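Local coordinates for protein DynF (Micromonospora chersina, PDB 6UBL) that is of unknown function but forms a beta-barrel that holds palmitic acid, and probably binds a hydrophobic ligand in dynemicin biosynthesis, at residues V18-Y22 / P35-N39; V13-V18 / V66-P70; K5-R11 / P106-A111. The contacts are given in a common frame with arbitrary orientation. Numbering follows the deposited sequence.

All three contacts join the N-terminal arm to strands of the barrel, by parallel pairing in interactions 1 and 3 and by loop packing in interaction 2. Interactions 1 and 2 are neighbours, their centres 8 Å apart: they share V18, and D38 of interaction 1 forms a salt bridge with R68 of interaction 2 (OD2 to NE, 2.8 Å). Both residues lie at the carboxyl group of the palmitic acid, with D38 OD2 2.6 Å from O1 and R68 CD 3.4 Å from O2. Interaction 3, centred about 20 Å from interaction 1 and 15 Å from interaction 2, adjoins the latter only through the chain. There the side chain of A111 stays about 10 Å from the fatty acid.

Interaction 1 of 3, residues V18-Y22 / P35-N39; sequences VPNVY and PGIDN. With PLM (palmitic acid), chain C.
A short parallel beta pairing joins the N-terminal arm to the start of the long strand 37-50, at the end of the barrel where the fatty-acid carboxyl lies. Strand 20-21 pairs in the register N20-I37 (CA to CA 4.5 Å) and V21-D38 (5.1 Å), with the end-to-end directions of the two segments 38° apart. The hydrogen bonds run as a parallel ladder: I37 N to P19 O, 2.8 Å; V21 N to I37 O, 2.8 Å; and N39 N to V21 O, 3.2 Å. Side chains alternate, N20 and I37 on one face, V21 and D38 on the other. N39 (chi1 m) turns its amide back to the arm, so that ND2 donates to both V21 O and N20 OD1, each at 3.0 Å. R65 completes this cluster by binding N20 OD1 and N39 OD1, and a water links N39 OD1 (2.9 Å) to Y22 OH (2.6 Å). At the other end V18 (chi1 t) sets CG1 3.4 Å from G36 CA and 4.0 Å from I37 CG1. G36 is nearly fully extended (phi -168°, psi 169°), and a CB there would clash with V21 CG2. D38 (chi1 m) has further partners in R68, by a salt bridge, and in Y205, by a hydrogen bond; its OD2 lies 2.6 Å from O1 of the palmitic acid. A parallel strand is thus added to an otherwise antiparallel neighbourhood, at the edge of a beta-barrel whose D38 meets the carboxyl end of the bound fatty acid.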
loop_
_atom_site.group_PDB
_atom_site.type_symbol
_atom_site.label_atom_id
_atom_site.label_comp_id
_atom_site.label_asym_id
_atom_site.label_seq_id
_atom_site.Cartn_x
_atom_site.Cartn_y
_atom_site.Cartn_z
ATOM N N VAL A 18 -25.244 8.402 11.711
ATOM C CA VAL A 18 -25.357 7.714 10.428
ATOM C C VAL A 18 -26.058 6.376 10.656
ATOM O O VAL A 18 -25.565 5.562 11.458
ATOM C CB VAL A 18 -23.981 7.510 9.785
ATOM C CG1 VAL A 18 -24.123 6.836 8.432
ATOM C CG2 VAL A 18 -23.260 8.853 9.660
ATOM N N PRO A 19 -27.192 6.115 10.009
ATOM C CA PRO A 19 -27.929 4.881 10.299
ATOM C C PRO A 19 -27.279 3.652 9.683
ATOM O O PRO A 19 -26.673 3.691 8.609
ATOM C CB PRO A 19 -29.302 5.124 9.658
ATOM C CG PRO A 19 -28.994 6.014 8.498
ATOM C CD PRO A 19 -27.871 6.921 8.980
ATOM N N ASN A 20 -27.435 2.539 10.382
ATOM C CA ASN A 20 -27.084 1.249 9.824
ATOM C C ASN A 20 -28.089 0.836 8.759
ATOM O O ASN A 20 -29.287 1.143 8.836
ATOM C CB ASN A 20 -27.051 0.226 10.950
ATOM C CG ASN A 20 -25.748 0.251 11.704
ATOM O OD1 ASN A 20 -24.753 -0.318 11.272
ATOM N ND2 ASN A 20 -25.726 0.991 12.813
ATOM N N VAL A 21 -27.580 0.130 7.757
ATOM C CA VAL A 21 -28.380 -0.431 6.682
ATOM C C VAL A 21 -28.241 -1.945 6.736
ATOM O O VAL A 21 -27.121 -2.476 6.786
ATOM C CB VAL A 21 -27.943 0.108 5.310
ATOM C CG1 VAL A 21 -28.910 -0.346 4.234
ATOM C CG2 VAL A 21 -27.841 1.634 5.341
ATOM N N TYR A 22 -29.381 -2.633 6.727
ATOM C CA TYR A 22 -29.442 -4.080 6.856
ATOM C C TYR A 22 -30.273 -4.659 5.722
ATOM O O TYR A 22 -30.831 -3.934 4.891
ATOM C CB TYR A 22 -30.125 -4.465 8.173
ATOM C CG TYR A 22 -29.397 -3.977 9.393
ATOM C CD1 TYR A 22 -28.211 -4.568 9.792
ATOM C CD2 TYR A 22 -29.894 -2.927 10.130
ATOM C CE1 TYR A 22 -27.544 -4.120 10.914
ATOM C CE2 TYR A 22 -29.240 -2.461 11.247
ATOM C CZ TYR A 22 -28.064 -3.076 11.633
ATOM O OH TYR A 22 -27.412 -2.611 12.756
ATOM N N PRO A 35 -26.176 8.787 3.236
ATOM C CA PRO A 35 -25.156 8.172 4.096
ATOM C C PRO A 35 -25.735 7.055 4.957
ATOM O O PRO A 35 -26.868 7.137 5.446
ATOM C CB PRO A 35 -24.631 9.330 4.953
ATOM C CG PRO A 35 -25.536 10.485 4.709
ATOM C CD PRO A 35 -26.230 10.252 3.391
ATOM N N GLY A 36 -24.933 6.010 5.143
ATOM C CA GLY A 36 -25.333 4.882 5.965
ATOM C C GLY A 36 -24.134 4.008 6.243
ATOM O O GLY A 36 -23.061 4.182 5.656
ATOM N N ILE A 37 -24.327 3.074 7.169
ATOM C CA ILE A 37 -23.331 2.061 7.487
ATOM C C ILE A 37 -23.825 0.758 6.877
ATOM O O ILE A 37 -24.816 0.182 7.347
ATOM C CB ILE A 37 -23.130 1.921 9.001
ATOM C CG1 ILE A 37 -22.718 3.254 9.627
ATOM C CG2 ILE A 37 -22.072 0.853 9.266
ATOM C CD1 ILE A 37 -22.734 3.247 11.137
ATOM N N ASP A 38 -23.125 0.265 5.860
ATOM C CA ASP A 38 -23.540 -0.955 5.186
ATOM C C ASP A 38 -23.071 -2.160 5.992
ATOM O O ASP A 38 -21.884 -2.277 6.316
ATOM C CB ASP A 38 -22.938 -0.992 3.780
ATOM C CG ASP A 38 -23.475 0.110 2.889
ATOM O OD1 ASP A 38 -24.651 0.481 3.044
ATOM O OD2 ASP A 38 -22.714 0.614 2.038
ATOM N N ASN A 39 -24.001 -3.066 6.290
ATOM C CA ASN A 39 -23.704 -4.320 6.979
ATOM C C ASN A 39 -23.785 -5.400 5.913
ATOM O O ASN A 39 -24.876 -5.799 5.510
ATOM C CB ASN A 39 -24.694 -4.557 8.108
ATOM C CG ASN A 39 -24.549 -3.539 9.230
ATOM O OD1 ASN A 39 -23.861 -3.792 10.222
ATOM N ND2 ASN A 39 -25.178 -2.383 9.071
HETATM C C1 PLM C . -19.826 0.469 0.377
HETATM O O1 PLM C . -20.222 0.001 1.532
HETATM O O2 PLM C . -20.529 1.113 -0.357
HETATM C C2 PLM C . -18.415 0.108 0.035
HETATM C C3 PLM C . -18.054 -1.346 0.195
HETATM C C4 PLM C . -16.629 -1.529 -0.231
HETATM C C5 PLM C . -15.901 -2.616 0.468
HETATM C C6 PLM C . -14.450 -2.678 0.056
HETATM C C7 PLM C . -14.004 -4.100 -0.148
HETATM C C8 PLM C . -14.389 -4.993 1.006
HETATM C C9 PLM C . -13.747 -4.614 2.311
HETATM C CA PLM C . -12.468 -5.370 2.549
HETATM C CB PLM C . -12.733 -6.788 3.013
HETATM C CC PLM C . -11.759 -7.227 4.065
HETATM C CD PLM C . -10.741 -8.237 3.608
HETATM C CE PLM C . -9.468 -8.116 4.405
HETATM C CF PLM C . -8.592 -9.331 4.408
HETATM C CG PLM C . -7.372 -9.132 5.234
HETATM O O HOH W 1 -25.026 -3.730 12.910
#

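Interaction 2 of 3, residues V13-V18 / V66-P70; sequences VQTEGV and VVRSP. With PLM (palmitic acid), chain C.
V67 and V13 carry this contact, burying 84 and 65 Å² against the opposite segment. V67 (chi1 p) points its side chain from the strand into the concave side of the 13-18 loop: CG1 meets V13 CG1 and T15 CG2, each at 3.9 Å, while CG2 lies 4.1 Å from V18 CG1 and 3.4 Å from Q14 O. V13 is extended (phi -127°, psi 135°), and its t rotamer also carries CG1 to 3.6 Å from S69 N. The loop closes round V67 through a type II beta turn from T15 to V18, with V18 N bonded to T15 O at 3.0 Å and G17 at positive phi (76°) in the third position. No direct hydrogen bond crosses between the segments; instead one water donates to Q14 O (3.1 Å) and R68 O (2.8 Å). R68 directs its CA-to-CB bond away from the loop, and its side chain makes a salt bridge with D38 beside the palmitic acid carboxyl, R68 CD lying 3.4 Å from O2. Strand 54-68 runs between strands 37-50 and 81-92, V66 bonding to D38 and V67 to N84; the loop packs over this end of the sheet, V13 touching Y82 and V18 touching I37.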
loop_
_atom_site.group_PDB
_atom_site.type_symbol
_atom_site.label_atom_id
_atom_site.label_comp_id
_atom_site.label_asym_id
_atom_site.label_seq_id
_atom_site.Cartn_x
_atom_site.Cartn_y
_atom_site.Cartn_z
ATOM N N VAL A 13 -14.264 9.300 8.097
ATOM C CA VAL A 13 -15.680 9.495 7.806
ATOM C C VAL A 13 -16.453 9.357 9.111
ATOM O O VAL A 13 -16.213 8.426 9.884
ATOM C CB VAL A 13 -16.179 8.462 6.780
ATOM C CG1 VAL A 13 -17.683 8.551 6.614
ATOM C CG2 VAL A 13 -15.471 8.658 5.438
ATOM N N GLN A 14 -17.386 10.275 9.342
ATOM C CA GLN A 14 -18.159 10.279 10.575
ATOM C C GLN A 14 -19.167 9.140 10.584
ATOM O O GLN A 14 -19.777 8.815 9.561
ATOM C CB GLN A 14 -18.896 11.605 10.715
ATOM C CG GLN A 14 -19.903 11.642 11.849
ATOM C CD GLN A 14 -20.205 13.062 12.301
ATOM O OE1 GLN A 14 -19.299 13.887 12.435
ATOM N NE2 GLN A 14 -21.482 13.355 12.531
ATOM N N THR A 15 -19.340 8.531 11.757
ATOM C CA THR A 15 -20.372 7.521 11.955
ATOM C C THR A 15 -21.501 8.024 12.837
ATOM O O THR A 15 -22.608 7.492 12.767
ATOM C CB THR A 15 -19.814 6.245 12.604
ATOM O OG1 THR A 15 -19.320 6.533 13.907
ATOM C CG2 THR A 15 -18.702 5.646 11.753
ATOM N N GLU A 16 -21.234 8.990 13.717
ATOM C CA GLU A 16 -22.282 9.493 14.593
ATOM C C GLU A 16 -23.442 10.021 13.766
ATOM O O GLU A 16 -23.247 10.778 12.811
ATOM C CB GLU A 16 -21.731 10.616 15.474
ATOM C CG GLU A 16 -21.008 10.120 16.697
ATOM C CD GLU A 16 -21.947 9.478 17.695
ATOM O OE1 GLU A 16 -23.171 9.739 17.627
ATOM O OE2 GLU A 16 -21.467 8.702 18.545
ATOM N N GLY A 17 -24.652 9.612 14.134
ATOM C CA GLY A 17 -25.850 10.026 13.435
ATOM C C GLY A 17 -26.086 9.352 12.101
ATOM O O GLY A 17 -27.033 9.731 11.399
ATOM N N VAL A 18 -25.244 8.402 11.711
ATOM C CA VAL A 18 -25.357 7.714 10.428
ATOM C C VAL A 18 -26.058 6.376 10.656
ATOM O O VAL A 18 -25.565 5.562 11.458
ATOM C CB VAL A 18 -23.981 7.510 9.785
ATOM C CG1 VAL A 18 -24.123 6.836 8.432
ATOM C CG2 VAL A 18 -23.260 8.853 9.660
ATOM N N VAL A 66 -19.236 -0.956 6.785
ATOM C CA VAL A 66 -18.554 0.108 6.058
ATOM C C VAL A 66 -19.424 1.354 6.130
ATOM O O VAL A 66 -20.563 1.346 5.650
ATOM C CB VAL A 66 -18.294 -0.271 4.592
ATOM C CG1 VAL A 66 -17.662 0.889 3.837
ATOM C CG2 VAL A 66 -17.418 -1.530 4.504
ATOM N N VAL A 67 -18.898 2.425 6.729
ATOM C CA VAL A 67 -19.610 3.701 6.747
ATOM C C VAL A 67 -19.281 4.478 5.478
ATOM O O VAL A 67 -18.126 4.503 5.014
ATOM C CB VAL A 67 -19.284 4.527 8.005
ATOM C CG1 VAL A 67 -17.820 4.884 8.069
ATOM C CG2 VAL A 67 -20.147 5.794 8.025
ATOM N N ARG A 68 -20.305 5.107 4.912
ATOM C CA ARG A 68 -20.182 5.959 3.741
ATOM C C ARG A 68 -20.418 7.410 4.135
ATOM O O ARG A 68 -21.332 7.718 4.913
ATOM C CB ARG A 68 -21.200 5.586 2.667
ATOM C CG ARG A 68 -20.913 4.298 1.920
ATOM C CD ARG A 68 -22.029 3.927 0.924
ATOM N NE ARG A 68 -23.184 3.317 1.562
ATOM C CZ ARG A 68 -24.270 3.965 1.960
ATOM N NH1 ARG A 68 -24.393 5.274 1.774
ATOM N NH2 ARG A 68 -25.262 3.292 2.540
ATOM N N SER A 69 -19.610 8.305 3.573
ATOM C CA SER A 69 -19.870 9.728 3.688
ATOM C C SER A 69 -21.105 10.046 2.859
ATOM O O SER A 69 -21.528 9.239 2.023
ATOM C CB SER A 69 -18.687 10.511 3.117
ATOM O OG SER A 69 -18.610 10.374 1.692
ATOM N N PRO A 70 -21.685 11.230 3.026
ATOM C CA PRO A 70 -22.661 11.689 2.035
ATOM C C PRO A 70 -21.973 11.774 0.682
ATOM O O PRO A 70 -20.768 12.024 0.588
ATOM C CB PRO A 70 -23.078 13.079 2.544
ATOM C CG PRO A 70 -21.959 13.512 3.448
ATOM C CD PRO A 70 -21.420 12.245 4.063
HETATM C C1 PLM C . -19.826 0.469 0.377
HETATM O O1 PLM C . -20.222 0.001 1.532
HETATM O O2 PLM C . -20.529 1.113 -0.357
HETATM C C2 PLM C . -18.415 0.108 0.035
HETATM C C3 PLM C . -18.054 -1.346 0.195
HETATM C C4 PLM C . -16.629 -1.529 -0.231
HETATM C C5 PLM C . -15.901 -2.616 0.468
HETATM C C6 PLM C . -14.450 -2.678 0.056
HETATM C C7 PLM C . -14.004 -4.100 -0.148
HETATM C C8 PLM C . -14.389 -4.993 1.006
HETATM C C9 PLM C . -13.747 -4.614 2.311
HETATM C CA PLM C . -12.468 -5.370 2.549
HETATM C CB PLM C . -12.733 -6.788 3.013
HETATM C CC PLM C . -11.759 -7.227 4.065
HETATM C CD PLM C . -10.741 -8.237 3.608
HETATM C CE PLM C . -9.468 -8.116 4.405
HETATM C CF PLM C . -8.592 -9.331 4.408
HETATM C CG PLM C . -7.372 -9.132 5.234
HETATM O O HOH W 2 -21.179 9.638 6.938
#

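Interaction 3 of 3, residues K5-R11 / P106-A111; sequences KSVLFGR and PDCLSA
L109 N donates to V7 O at 2.8 Å and F9 N to L109 O at 3.0 Å, so that L109 bonds through both its backbone groups. D107 O is the other focus, taking S6 OG at 2.9 Å, V7 N at 3.2 Å and, weakly, S6 N at 3.1 Å. These bonds set a parallel register of V7 with C108 (CA to CA 4.8 Å) and L8 with L109 (4.7 Å). The two-residue strand 7-8 is thereby added to strand 108-115, whose other neighbours in the barrel sheet, strands 81-92 and 129-141, are antiparallel. On one face L8 CD2 rests 3.6 Å from L109 CB, and L109 (chi1 t, chi2 p) buries 109 Å² in all. Towards the other, F9 (chi1 m) places CE2 3.9 Å from C108 CB, with C108 SG 4.9 Å from the ring centroid in an oblique sulfur-aromatic contact. K5 folds over the strand entry, its CD 3.0 Å from P106 O. G10 CA lies 3.6 Å from A111 CB, and a CB on G10 would point across and clash with that methyl. Beyond, G10 O bonds to R151, and R11 NE to the D188 carbonyl, both of the second subunit.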
loop_
_atom_site.group_PDB
_atom_site.type_symbol
_atom_site.label_atom_id
_atom_site.label_comp_id
_atom_site.label_asym_id
_atom_site.label_seq_id
_atom_site.Cartn_x
_atom_site.Cartn_y
_atom_site.Cartn_z
ATOM N N LYS A 5 -7.463 7.331 15.751
ATOM C CA LYS A 5 -6.569 6.226 15.423
ATOM C C LYS A 5 -5.132 6.725 15.247
ATOM O O LYS A 5 -4.889 7.848 14.789
ATOM C CB LYS A 5 -7.040 5.573 14.129
ATOM C CG LYS A 5 -8.457 5.003 14.186
ATOM C CD LYS A 5 -8.535 3.676 14.934
ATOM C CE LYS A 5 -9.914 3.036 14.780
ATOM N NZ LYS A 5 -11.031 4.015 14.908
ATOM N N SER A 6 -4.163 5.873 15.599
ATOM C CA SER A 6 -2.769 6.317 15.539
ATOM C C SER A 6 -2.239 6.372 14.110
ATOM O O SER A 6 -1.353 7.179 13.820
ATOM C CB SER A 6 -1.868 5.438 16.418
ATOM O OG SER A 6 -2.357 4.116 16.507
ATOM N N VAL A 7 -2.747 5.527 13.215
ATOM C CA VAL A 7 -2.316 5.499 11.820
ATOM C C VAL A 7 -3.550 5.550 10.937
ATOM O O VAL A 7 -4.471 4.749 11.116
ATOM C CB VAL A 7 -1.466 4.264 11.467
ATOM C CG1 VAL A 7 -1.076 4.311 9.974
ATOM C CG2 VAL A 7 -0.251 4.168 12.354
ATOM N N LEU A 8 -3.594 6.507 10.015
ATOM C CA LEU A 8 -4.728 6.659 9.109
ATOM C C LEU A 8 -4.324 6.240 7.698
ATOM O O LEU A 8 -3.332 6.752 7.155
ATOM C CB LEU A 8 -5.203 8.108 9.084
ATOM C CG LEU A 8 -5.405 8.775 10.446
ATOM C CD1 LEU A 8 -5.914 10.201 10.213
ATOM C CD2 LEU A 8 -6.327 8.001 11.348
ATOM N N PHE A 9 -5.077 5.302 7.108
ATOM C CA PHE A 9 -4.813 4.857 5.743
ATOM C C PHE A 9 -5.688 5.565 4.709
ATOM O O PHE A 9 -5.687 5.170 3.537
ATOM C CB PHE A 9 -4.961 3.336 5.601
ATOM C CG PHE A 9 -3.939 2.545 6.382
ATOM C CD1 PHE A 9 -2.598 2.923 6.375
ATOM C CD2 PHE A 9 -4.310 1.423 7.087
ATOM C CE1 PHE A 9 -1.662 2.202 7.091
ATOM C CE2 PHE A 9 -3.374 0.697 7.799
ATOM C CZ PHE A 9 -2.052 1.083 7.798
ATOM N N GLY A 10 -6.431 6.591 5.113
ATOM C CA GLY A 10 -7.230 7.369 4.192
ATOM C C GLY A 10 -8.013 8.418 4.957
ATOM O O GLY A 10 -7.603 8.819 6.051
ATOM N N ARG A 11 -9.139 8.844 4.426
ATOM C CA ARG A 11 -9.864 9.979 4.980
ATOM C C ARG A 11 -10.864 9.524 6.035
ATOM O O ARG A 11 -11.655 8.607 5.777
ATOM C CB ARG A 11 -10.610 10.682 3.863
ATOM C CG ARG A 11 -11.190 12.000 4.248
ATOM C CD ARG A 11 -11.842 12.649 3.052
ATOM N NE ARG A 11 -12.245 14.002 3.364
ATOM C CZ ARG A 11 -13.105 14.721 2.655
ATOM N NH1 ARG A 11 -13.678 14.205 1.580
ATOM N NH2 ARG A 11 -13.400 15.958 3.030
ATOM N N PRO A 106 -7.291 -2.151 15.753
ATOM C CA PRO A 106 -7.872 -0.913 16.311
ATOM C C PRO A 106 -6.939 0.279 16.266
ATOM O O PRO A 106 -7.401 1.406 16.482
ATOM C CB PRO A 106 -8.223 -1.298 17.753
ATOM C CG PRO A 106 -7.280 -2.414 18.082
ATOM C CD PRO A 106 -7.057 -3.173 16.794
ATOM N N ASP A 107 -5.645 0.076 16.005
ATOM C CA ASP A 107 -4.705 1.186 15.936
ATOM C C ASP A 107 -4.740 1.900 14.593
ATOM O O ASP A 107 -4.097 2.949 14.451
ATOM C CB ASP A 107 -3.266 0.698 16.120
ATOM C CG ASP A 107 -2.983 0.171 17.510
ATOM O OD1 ASP A 107 -3.607 0.641 18.476
ATOM O OD2 ASP A 107 -2.079 -0.690 17.630
ATOM N N CYS A 108 -5.450 1.348 13.610
ATOM C CA CYS A 108 -5.406 1.811 12.233
ATOM C C CYS A 108 -6.793 2.228 11.767
ATOM O O CYS A 108 -7.787 1.558 12.077
ATOM C CB CYS A 108 -5.024 0.655 11.300
ATOM S SG CYS A 108 -3.447 -0.094 11.604
ATOM N N LEU A 109 -6.872 3.321 11.018
ATOM C CA LEU A 109 -8.097 3.664 10.303
ATOM C C LEU A 109 -8.048 3.023 8.914
ATOM O O LEU A 109 -7.208 3.391 8.080
ATOM C CB LEU A 109 -8.281 5.176 10.173
ATOM C CG LEU A 109 -9.529 5.503 9.335
ATOM C CD1 LEU A 109 -10.805 5.117 10.095
ATOM C CD2 LEU A 109 -9.586 6.959 8.908
ATOM N N SER A 110 -8.951 2.075 8.660
ATOM C CA SER A 110 -9.119 1.486 7.334
ATOM C C SER A 110 -10.110 2.343 6.552
ATOM O O SER A 110 -11.229 2.579 7.018
ATOM C CB SER A 110 -9.621 0.047 7.450
ATOM O OG SER A 110 -8.635 -0.793 8.037
ATOM N N ALA A 111 -9.685 2.842 5.391
ATOM C CA ALA A 111 -10.418 3.890 4.695
ATOM C C ALA A 111 -10.274 3.732 3.188
ATOM O O ALA A 111 -9.273 3.216 2.691
ATOM C CB ALA A 111 -9.945 5.273 5.148
#